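Local coordinates for protein cycloalternan-forming enzyme (PDB 5F7U) that is a large multidomain carbohydrate-active enzyme of glycoside hydrolase family 31, with a TIM barrel flanked by beta domains and a family 6 carbohydrate-binding module, at residues Q756-V761 with T782-A787; R160-P165 with M332-V337; I392-F397 with A449-V454. The protein carries 1 engineered substitution. All coordinates share one frame; numbering follows the deposited sequence.

Contact 1. Residues Q756-V761 with T782-A787. With GLC (alpha-D-glucopyranose), chain B; GLC (alpha-D-glucopyranose), chain C.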
loop_
_atom_site.group_PDB
_atom_site.type_symbol
_atom_site.label_atom_id
_atom_site.label_comp_id
_atom_site.label_asym_id
_atom_site.label_seq_id
_atom_site.Cartn_x
_atom_site.Cartn_y
_atom_site.Cartn_z
ATOM N N GLN A 756 16.811 18.712 -1.397
ATOM C CA GLN A 756 17.786 17.633 -1.357
ATOM C C GLN A 756 18.260 17.252 -2.761
ATOM O O GLN A 756 17.444 17.119 -3.678
ATOM C CB GLN A 756 17.170 16.413 -0.674
ATOM C CG GLN A 756 18.087 15.196 -0.640
ATOM C CD GLN A 756 17.464 14.015 0.091
ATOM O OE1 GLN A 756 16.245 13.862 0.136
ATOM N NE2 GLN A 756 18.307 13.170 0.654
ATOM N N THR A 757 19.573 17.116 -2.917
ATOM C CA THR A 757 20.168 16.530 -4.124
ATOM C C THR A 757 21.165 15.395 -3.815
ATOM O O THR A 757 21.530 14.636 -4.707
ATOM C CB THR A 757 20.857 17.591 -5.007
ATOM O OG1 THR A 757 21.854 18.260 -4.232
ATOM C CG2 THR A 757 19.857 18.637 -5.548
ATOM N N GLU A 758 21.593 15.256 -2.564
ATOM C CA GLU A 758 22.419 14.099 -2.203
ATOM C C GLU A 758 21.549 13.086 -1.473
ATOM O O GLU A 758 21.226 13.273 -0.296
ATOM C CB GLU A 758 23.648 14.500 -1.366
ATOM C CG GLU A 758 24.764 15.165 -2.174
ATOM C CD GLU A 758 25.475 14.220 -3.168
ATOM O OE1 GLU A 758 25.414 12.964 -3.019
ATOM O OE2 GLU A 758 26.137 14.736 -4.110
ATOM N N LYS A 759 21.164 12.033 -2.189
ATOM C CA LYS A 759 20.181 11.070 -1.683
ATOM C C LYS A 759 20.879 9.836 -1.117
ATOM O O LYS A 759 21.628 9.161 -1.831
ATOM C CB LYS A 759 19.217 10.673 -2.815
ATOM C CG LYS A 759 18.279 9.495 -2.521
ATOM C CD LYS A 759 17.269 9.853 -1.430
ATOM C CE LYS A 759 16.294 8.692 -1.270
ATOM N NZ LYS A 759 15.287 8.934 -0.185
ATOM N N GLU A 760 20.628 9.542 0.162
ATOM C CA GLU A 760 21.137 8.305 0.772
ATOM C C GLU A 760 20.268 7.162 0.295
ATOM O O GLU A 760 19.030 7.287 0.283
ATOM C CB GLU A 760 21.047 8.379 2.295
ATOM C CG GLU A 760 22.151 9.200 2.918
ATOM C CD GLU A 760 22.078 9.239 4.443
ATOM O OE1 GLU A 760 21.230 8.561 5.067
ATOM O OE2 GLU A 760 22.873 9.970 5.025
ATOM N N VAL A 761 20.901 6.069 -0.141
ATOM C CA VAL A 761 20.161 4.863 -0.525
ATOM C C VAL A 761 20.758 3.689 0.223
ATOM O O VAL A 761 21.956 3.405 0.059
ATOM C CB VAL A 761 20.233 4.564 -2.042
ATOM C CG1 VAL A 761 19.321 3.376 -2.383
ATOM C CG2 VAL A 761 19.834 5.783 -2.874
ATOM N N THR A 782 25.059 2.107 2.979
ATOM C CA THR A 782 24.247 3.224 2.511
ATOM C C THR A 782 25.155 4.011 1.569
ATOM O O THR A 782 26.270 4.443 1.957
ATOM C CB THR A 782 23.789 4.104 3.686
ATOM O OG1 THR A 782 22.920 3.338 4.544
ATOM C CG2 THR A 782 23.058 5.368 3.190
ATOM N N ILE A 783 24.691 4.180 0.342
ATOM C CA ILE A 783 25.442 4.972 -0.633
ATOM C C ILE A 783 24.870 6.389 -0.695
ATOM O O ILE A 783 23.741 6.624 -0.246
ATOM C CB ILE A 783 25.481 4.316 -2.041
ATOM C CG1 ILE A 783 24.077 4.251 -2.687
ATOM C CG2 ILE A 783 26.164 2.942 -1.967
ATOM C CD1 ILE A 783 24.115 3.999 -4.185
ATOM N N SER A 784 25.667 7.320 -1.227
ATOM C CA SER A 784 25.190 8.675 -1.525
ATOM C C SER A 784 25.059 8.810 -3.035
ATOM O O SER A 784 26.036 8.650 -3.764
ATOM C CB SER A 784 26.148 9.715 -0.951
ATOM O OG SER A 784 25.629 11.022 -1.134
ATOM N N TYR A 785 23.846 9.069 -3.501
ATOM C CA TYR A 785 23.564 9.195 -4.929
ATOM C C TYR A 785 23.234 10.648 -5.243
ATOM O O TYR A 785 22.314 11.232 -4.634
ATOM C CB TYR A 785 22.375 8.290 -5.295
ATOM C CG TYR A 785 22.111 8.045 -6.776
ATOM C CD1 TYR A 785 21.423 8.980 -7.544
ATOM C CD2 TYR A 785 22.474 6.827 -7.383
ATOM C CE1 TYR A 785 21.132 8.741 -8.888
ATOM C CE2 TYR A 785 22.187 6.574 -8.716
ATOM C CZ TYR A 785 21.522 7.537 -9.462
ATOM O OH TYR A 785 21.225 7.297 -10.782
ATOM N N TYR A 786 23.984 11.250 -6.178
ATOM C CA TYR A 786 23.660 12.610 -6.590
ATOM C C TYR A 786 22.456 12.567 -7.529
ATOM O O TYR A 786 22.515 11.974 -8.618
ATOM C CB TYR A 786 24.844 13.331 -7.268
ATOM C CG TYR A 786 24.432 14.695 -7.800
ATOM C CD1 TYR A 786 24.168 15.756 -6.922
ATOM C CD2 TYR A 786 24.267 14.913 -9.174
ATOM C CE1 TYR A 786 23.761 17.007 -7.400
ATOM C CE2 TYR A 786 23.861 16.154 -9.662
ATOM C CZ TYR A 786 23.617 17.191 -8.776
ATOM O OH TYR A 786 23.245 18.414 -9.269
ATOM N N ALA A 787 21.371 13.212 -7.101
ATOM C CA ALA A 787 20.161 13.262 -7.916
ATOM C C ALA A 787 19.667 14.695 -8.010
ATOM O O ALA A 787 19.077 15.240 -7.053
ATOM C CB ALA A 787 19.084 12.360 -7.320
HETATM C C1 GLC B . 24.710 9.023 -11.304
HETATM C C2 GLC B . 24.594 9.502 -9.856
HETATM C C3 GLC B . 25.763 8.932 -9.039
HETATM C C4 GLC B . 25.848 7.405 -9.199
HETATM C C5 GLC B . 25.982 7.055 -10.689
HETATM C C6 GLC B . 26.052 5.564 -11.009
HETATM O O2 GLC B . 24.625 10.934 -9.829
HETATM O O3 GLC B . 25.654 9.323 -7.665
HETATM O O4 GLC B . 26.954 6.871 -8.469
HETATM O O5 GLC B . 24.833 7.590 -11.364
HETATM O O6 GLC B . 24.895 4.910 -10.474
HETATM C C1 GLC C . 28.408 14.879 -10.461
HETATM C C2 GLC C . 29.159 14.167 -11.613
HETATM C C3 GLC C . 28.584 12.778 -11.944
HETATM C C4 GLC C . 28.651 11.995 -10.621
HETATM C C5 GLC C . 27.819 12.659 -9.506
HETATM C C6 GLC C . 28.496 12.473 -8.143
HETATM O O1 GLC C . 27.747 16.081 -10.892
HETATM O O2 GLC C . 29.290 15.011 -12.767
HETATM O O3 GLC C . 29.299 12.260 -13.106
HETATM O O4 GLC C . 28.229 10.633 -10.736
HETATM O O5 GLC C . 27.456 14.031 -9.779
HETATM O O6 GLC C . 29.087 13.654 -7.583
HETATM O O HOH W 1 27.460 11.460 -4.584
#
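One face of the Tyr785 ring carries the chain B alpha-D-glucopyranose, whose C2 sits over the ring centre, 3.6 Å above its plane, in the aromatic platform arrangement common in sugar-binding sites. The neighbouring Tyr786 ring, on the other side of the ribbon, has O2 of the same sugar near its plane at the edge, while the chain C glucose brings O5 within 3.4 Å of Tyr786 CD2. Both rings stand anti to their backbone N, and the main chain of Tyr786 grips the chain B sugar twice, N donating to the sugar O3 and O accepting from the sugar O2 at 2.6 Å. Across the strands, the Glu758 side chain, bent at chi2 (-68°), crosses that of Tyr786 at about a right angle, its carboxylate plane turned 41° from the ring. Its OE1 accepts from Ser784 OG at 2.7 Å, met from above the carboxylate plane, and from a water that also donates to Ser784 O. The pairs Lys759-Tyr785 and Val761-Ile783 are hydrogen-bonded in both directions, and Ala787 N closes the ladder on Thr757 O with a nearly straight bond (173°). Asp770 takes the Tyr785 hydroxyl, and also binds the sugar. This two-stranded antiparallel ribbon belongs to the C-terminal domain of the family 31 fold; Val761 and Ile783 rest on Phe795 of strand 794-797.

Contact 2. Residues R160-P165 with M332-V337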
loop_
_atom_site.group_PDB
_atom_site.type_symbol
_atom_site.label_atom_id
_atom_site.label_comp_id
_atom_site.label_asym_id
_atom_site.label_seq_id
_atom_site.Cartn_x
_atom_site.Cartn_y
_atom_site.Cartn_z
ATOM N N ARG A 160 -4.662 -20.478 14.486
ATOM C CA ARG A 160 -5.864 -19.717 14.825
ATOM C C ARG A 160 -6.240 -19.990 16.276
ATOM O O ARG A 160 -6.338 -21.142 16.690
ATOM C CB ARG A 160 -7.030 -20.132 13.916
ATOM C CG ARG A 160 -8.256 -19.246 14.044
ATOM C CD ARG A 160 -9.364 -19.856 13.220
ATOM N NE ARG A 160 -10.519 -18.984 13.122
ATOM C CZ ARG A 160 -11.570 -19.253 12.349
ATOM N NH1 ARG A 160 -11.602 -20.379 11.617
ATOM N NH2 ARG A 160 -12.574 -18.383 12.285
ATOM N N MET A 161 -6.475 -18.924 17.035
ATOM C CA MET A 161 -6.954 -19.019 18.417
ATOM C C MET A 161 -8.369 -18.505 18.530
ATOM O O MET A 161 -8.647 -17.415 18.064
ATOM C CB MET A 161 -6.103 -18.125 19.316
ATOM C CG MET A 161 -5.065 -18.861 20.101
ATOM S SD MET A 161 -3.764 -19.389 19.009
ATOM C CE MET A 161 -2.937 -17.795 18.815
ATOM N N GLU A 162 -9.240 -19.278 19.189
ATOM C CA GLU A 162 -10.622 -18.858 19.361
ATOM C C GLU A 162 -10.972 -19.045 20.821
ATOM O O GLU A 162 -10.914 -20.170 21.355
ATOM C CB GLU A 162 -11.567 -19.647 18.455
ATOM C CG GLU A 162 -11.403 -19.313 16.974
ATOM C CD GLU A 162 -12.200 -20.258 16.106
ATOM O OE1 GLU A 162 -11.734 -21.389 15.830
ATOM O OE2 GLU A 162 -13.311 -19.866 15.729
ATOM N N LEU A 163 -11.264 -17.931 21.489
ATOM C CA LEU A 163 -11.540 -17.987 22.929
ATOM C C LEU A 163 -13.035 -17.797 23.160
ATOM O O LEU A 163 -13.620 -16.805 22.687
ATOM C CB LEU A 163 -10.749 -16.896 23.666
ATOM C CG LEU A 163 -11.083 -16.777 25.163
ATOM C CD1 LEU A 163 -10.485 -17.938 25.980
ATOM C CD2 LEU A 163 -10.614 -15.417 25.674
ATOM N N SER A 164 -13.622 -18.740 23.905
ATOM C CA SER A 164 -15.004 -18.659 24.403
ATOM C C SER A 164 -14.946 -18.500 25.933
ATOM O O SER A 164 -14.752 -19.500 26.639
ATOM C CB SER A 164 -15.750 -19.972 24.056
ATOM O OG SER A 164 -17.075 -19.976 24.579
ATOM N N PRO A 165 -15.116 -17.267 26.454
ATOM C CA PRO A 165 -15.064 -17.063 27.917
ATOM C C PRO A 165 -16.025 -17.957 28.712
ATOM O O PRO A 165 -15.639 -18.467 29.758
ATOM C CB PRO A 165 -15.448 -15.595 28.061
ATOM C CG PRO A 165 -14.786 -14.978 26.850
ATOM C CD PRO A 165 -15.143 -15.966 25.746
ATOM N N MET A 332 -17.024 -15.083 20.125
ATOM C CA MET A 332 -15.660 -15.469 20.512
ATOM C C MET A 332 -14.601 -14.462 20.041
ATOM O O MET A 332 -14.757 -13.829 19.001
ATOM C CB MET A 332 -15.302 -16.840 19.920
ATOM C CG MET A 332 -16.040 -17.997 20.563
ATOM S SD MET A 332 -15.306 -19.568 20.050
ATOM C CE MET A 332 -15.877 -19.637 18.363
ATOM N N LEU A 333 -13.513 -14.343 20.801
ATOM C CA LEU A 333 -12.308 -13.690 20.303
ATOM C C LEU A 333 -11.650 -14.644 19.312
ATOM O O LEU A 333 -11.512 -15.821 19.597
ATOM C CB LEU A 333 -11.357 -13.372 21.472
ATOM C CG LEU A 333 -9.930 -12.929 21.095
ATOM C CD1 LEU A 333 -9.946 -11.562 20.394
ATOM C CD2 LEU A 333 -9.041 -12.867 22.326
ATOM N N ASP A 334 -11.233 -14.117 18.162
ATOM C CA ASP A 334 -10.739 -14.945 17.056
ATOM C C ASP A 334 -9.521 -14.236 16.465
ATOM O O ASP A 334 -9.647 -13.144 15.896
ATOM C CB ASP A 334 -11.875 -15.079 16.035
ATOM C CG ASP A 334 -11.530 -15.963 14.842
ATOM O OD1 ASP A 334 -10.444 -16.569 14.775
ATOM O OD2 ASP A 334 -12.396 -16.046 13.947
ATOM N N TYR A 335 -8.333 -14.824 16.622
ATOM C CA TYR A 335 -7.127 -14.194 16.048
ATOM C C TYR A 335 -6.128 -15.215 15.529
ATOM O O TYR A 335 -6.170 -16.388 15.908
ATOM C CB TYR A 335 -6.472 -13.186 17.017
ATOM C CG TYR A 335 -5.824 -13.775 18.257
ATOM C CD1 TYR A 335 -6.598 -14.119 19.364
ATOM C CD2 TYR A 335 -4.430 -13.949 18.332
ATOM C CE1 TYR A 335 -6.024 -14.669 20.519
ATOM C CE2 TYR A 335 -3.835 -14.495 19.482
ATOM C CZ TYR A 335 -4.645 -14.843 20.565
ATOM O OH TYR A 335 -4.131 -15.387 21.718
ATOM N N TYR A 336 -5.255 -14.765 14.638
ATOM C CA TYR A 336 -4.318 -15.665 13.986
ATOM C C TYR A 336 -2.902 -15.189 14.232
ATOM O O TYR A 336 -2.633 -13.976 14.217
ATOM C CB TYR A 336 -4.533 -15.693 12.481
ATOM C CG TYR A 336 -5.880 -16.164 11.983
ATOM C CD1 TYR A 336 -7.009 -15.311 11.998
ATOM C CD2 TYR A 336 -6.020 -17.430 11.404
ATOM C CE1 TYR A 336 -8.249 -15.755 11.503
ATOM C CE2 TYR A 336 -7.242 -17.870 10.903
ATOM C CZ TYR A 336 -8.344 -17.033 10.955
ATOM O OH TYR A 336 -9.526 -17.514 10.422
ATOM N N VAL A 337 -1.996 -16.144 14.459
ATOM C CA VAL A 337 -0.564 -15.873 14.385
ATOM C C VAL A 337 -0.054 -16.576 13.122
ATOM O O VAL A 337 -0.139 -17.790 13.004
ATOM C CB VAL A 337 0.195 -16.339 15.652
ATOM C CG1 VAL A 337 1.702 -16.111 15.489
ATOM C CG2 VAL A 337 -0.354 -15.624 16.888
HETATM O O HOH W 2 -14.532 -17.544 15.733
#
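Arg160 and Asp334, diagonal to each other on one face of two antiparallel strands, satisfy each other through a side-on, two-pronged salt bridge. Arg160 NE donates to Asp334 OD1 and NH2 to OD2, both at 2.9 Å and almost straight, each oxygen using its syn lone pair and lying in the guanidinium plane. The arginine chain runs extended, CG anti to the backbone N, alongside Tyr336. CG rests over the face of that ring, 3.9 Å from its centroid, and Tyr336 OH sits over one face of the guanidinium without an N-H directed at it. Glu162 OE2 lies over the opposite face, and the long approach of Arg160 NE to Glu162 OE1, 3.8 Å and well out of the plane, is one of charges only. Glu162 OE2 is held by His172 and by a water at 2.6 Å, which also reaches Asp334 OD2 weakly; Asn302 donates to that OD2. On the other side of the sheet, Met161 CB lies over one face of the Tyr335 ring, offset toward its rim, in a CH-pi contact. Met161 CE packs 3.5 Å from Tyr335 CE2, while SD makes an oblique Met-aromatic contact; the Tyr335 hydroxyl is bonded to Asn240. Backbone bonds pair Met161 with Tyr335 and Leu163 with Leu333 in both directions, Leu333 N to Leu163 O being the most bent (136°). Strands 148-153 and 297-301 flank the pair within the beta-sandwich of the mutarotase-like domain. The guanidinium and Asn302 probably favour ionised Asp334, and the guanidinium probably eases its repulsion from Glu162.

Contact 3. Residues I392-F397 with A449-V454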
loop_
_atom_site.group_PDB
_atom_site.type_symbol
_atom_site.label_atom_id
_atom_site.label_comp_id
_atom_site.label_asym_id
_atom_site.label_seq_id
_atom_site.Cartn_x
_atom_site.Cartn_y
_atom_site.Cartn_z
ATOM N N ILE A 392 1.102 12.878 -23.954
ATOM C CA ILE A 392 0.842 12.246 -22.657
ATOM C C ILE A 392 -0.155 11.102 -22.902
ATOM O O ILE A 392 -1.371 11.331 -22.915
ATOM C CB ILE A 392 0.311 13.270 -21.608
ATOM C CG1 ILE A 392 1.230 14.493 -21.465
ATOM C CG2 ILE A 392 0.036 12.581 -20.264
ATOM C CD1 ILE A 392 2.644 14.204 -20.953
ATOM N N PRO A 393 0.355 9.869 -23.097
ATOM C CA PRO A 393 -0.504 8.729 -23.405
ATOM C C PRO A 393 -1.128 8.106 -22.134
ATOM O O PRO A 393 -0.882 6.947 -21.792
ATOM C CB PRO A 393 0.458 7.785 -24.117
ATOM C CG PRO A 393 1.749 8.012 -23.392
ATOM C CD PRO A 393 1.783 9.498 -23.185
ATOM N N ALA A 394 -1.979 8.877 -21.473
ATOM C CA ALA A 394 -2.664 8.417 -20.279
ATOM C C ALA A 394 -3.657 7.312 -20.643
ATOM O O ALA A 394 -4.041 7.169 -21.818
ATOM C CB ALA A 394 -3.385 9.590 -19.606
ATOM N N THR A 395 -4.071 6.528 -19.641
ATOM C CA THR A 395 -5.044 5.450 -19.873
ATOM C C THR A 395 -6.303 5.553 -19.022
ATOM O O THR A 395 -7.301 4.886 -19.312
ATOM C CB THR A 395 -4.425 4.061 -19.660
ATOM O OG1 THR A 395 -3.920 3.968 -18.326
ATOM C CG2 THR A 395 -3.300 3.813 -20.680
ATOM N N GLY A 396 -6.250 6.364 -17.964
ATOM C CA GLY A 396 -7.397 6.512 -17.065
ATOM C C GLY A 396 -7.870 7.949 -16.999
ATOM O O GLY A 396 -7.080 8.877 -17.127
ATOM N N PHE A 397 -9.175 8.130 -16.792
ATOM C CA PHE A 397 -9.790 9.454 -16.812
ATOM C C PHE A 397 -10.883 9.464 -15.749
ATOM O O PHE A 397 -11.689 8.527 -15.662
ATOM C CB PHE A 397 -10.380 9.755 -18.201
ATOM C CG PHE A 397 -10.688 11.216 -18.432
ATOM C CD1 PHE A 397 -11.838 11.806 -17.910
ATOM C CD2 PHE A 397 -9.838 11.996 -19.221
ATOM C CE1 PHE A 397 -12.104 13.161 -18.118
ATOM C CE2 PHE A 397 -10.100 13.353 -19.441
ATOM C CZ PHE A 397 -11.235 13.938 -18.895
ATOM N N ALA A 449 -9.236 8.232 -27.396
ATOM C CA ALA A 449 -7.916 8.646 -26.921
ATOM C C ALA A 449 -7.160 7.510 -26.231
ATOM O O ALA A 449 -6.044 7.716 -25.777
ATOM C CB ALA A 449 -8.041 9.842 -25.974
ATOM N N GLY A 450 -7.758 6.320 -26.162
ATOM C CA GLY A 450 -7.131 5.168 -25.506
ATOM C C GLY A 450 -7.245 5.232 -23.990
ATOM O O GLY A 450 -6.450 4.619 -23.274
ATOM N N MET A 451 -8.234 5.976 -23.499
ATOM C CA MET A 451 -8.469 6.099 -22.067
ATOM C C MET A 451 -9.797 5.473 -21.670
ATOM O O MET A 451 -10.607 5.110 -22.515
ATOM C CB MET A 451 -8.395 7.559 -21.608
ATOM C CG MET A 451 -7.165 8.294 -22.108
ATOM S SD MET A 451 -6.995 9.949 -21.444
ATOM C CE MET A 451 -5.776 10.562 -22.604
ATOM N N ASN A 452 -9.988 5.348 -20.368
ATOM C CA ASN A 452 -11.104 4.658 -19.769
ATOM C C ASN A 452 -11.579 5.559 -18.658
ATOM O O ASN A 452 -10.773 6.133 -17.932
ATOM C CB ASN A 452 -10.628 3.334 -19.183
ATOM C CG ASN A 452 -10.029 2.416 -20.222
ATOM O OD1 ASN A 452 -10.732 1.588 -20.739
ATOM N ND2 ASN A 452 -8.739 2.591 -20.561
ATOM N N ILE A 453 -12.889 5.692 -18.521
ATOM C CA ILE A 453 -13.423 6.760 -17.675
ATOM C C ILE A 453 -14.164 6.195 -16.471
ATOM O O ILE A 453 -14.934 5.249 -16.605
ATOM C CB ILE A 453 -14.341 7.714 -18.494
ATOM C CG1 ILE A 453 -14.729 8.963 -17.674
ATOM C CG2 ILE A 453 -15.579 6.994 -19.059
ATOM C CD1 ILE A 453 -15.233 10.114 -18.544
ATOM N N VAL A 454 -13.938 6.778 -15.303
ATOM C CA VAL A 454 -14.721 6.418 -14.111
ATOM C C VAL A 454 -15.485 7.642 -13.584
ATOM O O VAL A 454 -15.040 8.784 -13.777
ATOM C CB VAL A 454 -13.863 5.746 -12.983
ATOM C CG1 VAL A 454 -13.121 4.527 -13.531
ATOM C CG2 VAL A 454 -12.892 6.720 -12.355
#
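Met451 leaves the backbone with CG anti to its carbonyl carbon (chi1 -49°) and runs on extended, which carries the sulfur and methyl alongside Ala394 and brings SD to the edge of the Phe397 ring. Phe397 has CG anti to its backbone N (chi1 -164°), and the ring points the same way as Ile453, whose chain is likewise anti at chi1. The two side chains lie side by side, Phe397 CD1 3.8 Å from Ile453 CD1, while Met451 SD is 4.1 Å from Phe397 CD2 on the other ortho position. Asn452 turns its amide (chi1 -60°) onto the main chain of the neighbouring strand: ND2 donates to Thr395 O at 3.0 Å, nearly straight and in both the amide and carbonyl planes. The same oxygen also receives a weak bond from Asn452 N. Phe397 N reaches Asn452 O weakly, whereas Val454 N meets Phe397 O at 2.9 Å, nearly along the C=O axis. Before the second strand, Gly450, with positive phi, ends helix 439-448 in a Schellman motif. The segments lead into adjacent parallel TIM-barrel strands 396-399 and 452-457, with that helix in the connection between them; Val446 packs on Phe397 and Met451, Met442 and Val443 on Ile453. The side-chain amide thus supplements two weak backbone bonds at the start of the parallel ladder with a well-directed one, while Met451, Phe397 and Ile453 form an apolar layer between strands and helix.

The three contacts sit in three different parts of the chain and do not touch. Contact 2 belongs to the mutarotase-like beta domain, contact 3 to the barrel and contact 1 to the C-terminal domain, and they follow one another along the sequence in that order. Contact 2 is remote from both others, its centre about 47 Å from each, whereas the centres of contacts 1 and 3 are 35 Å apart and their nearest atoms about 21 Å. Contact 1 alone supplies residues of a glycan pocket, which Glu944 to Leu948 help to complete. In contact 3, the Val454 side chain is about 11 Å from a different bound glucose.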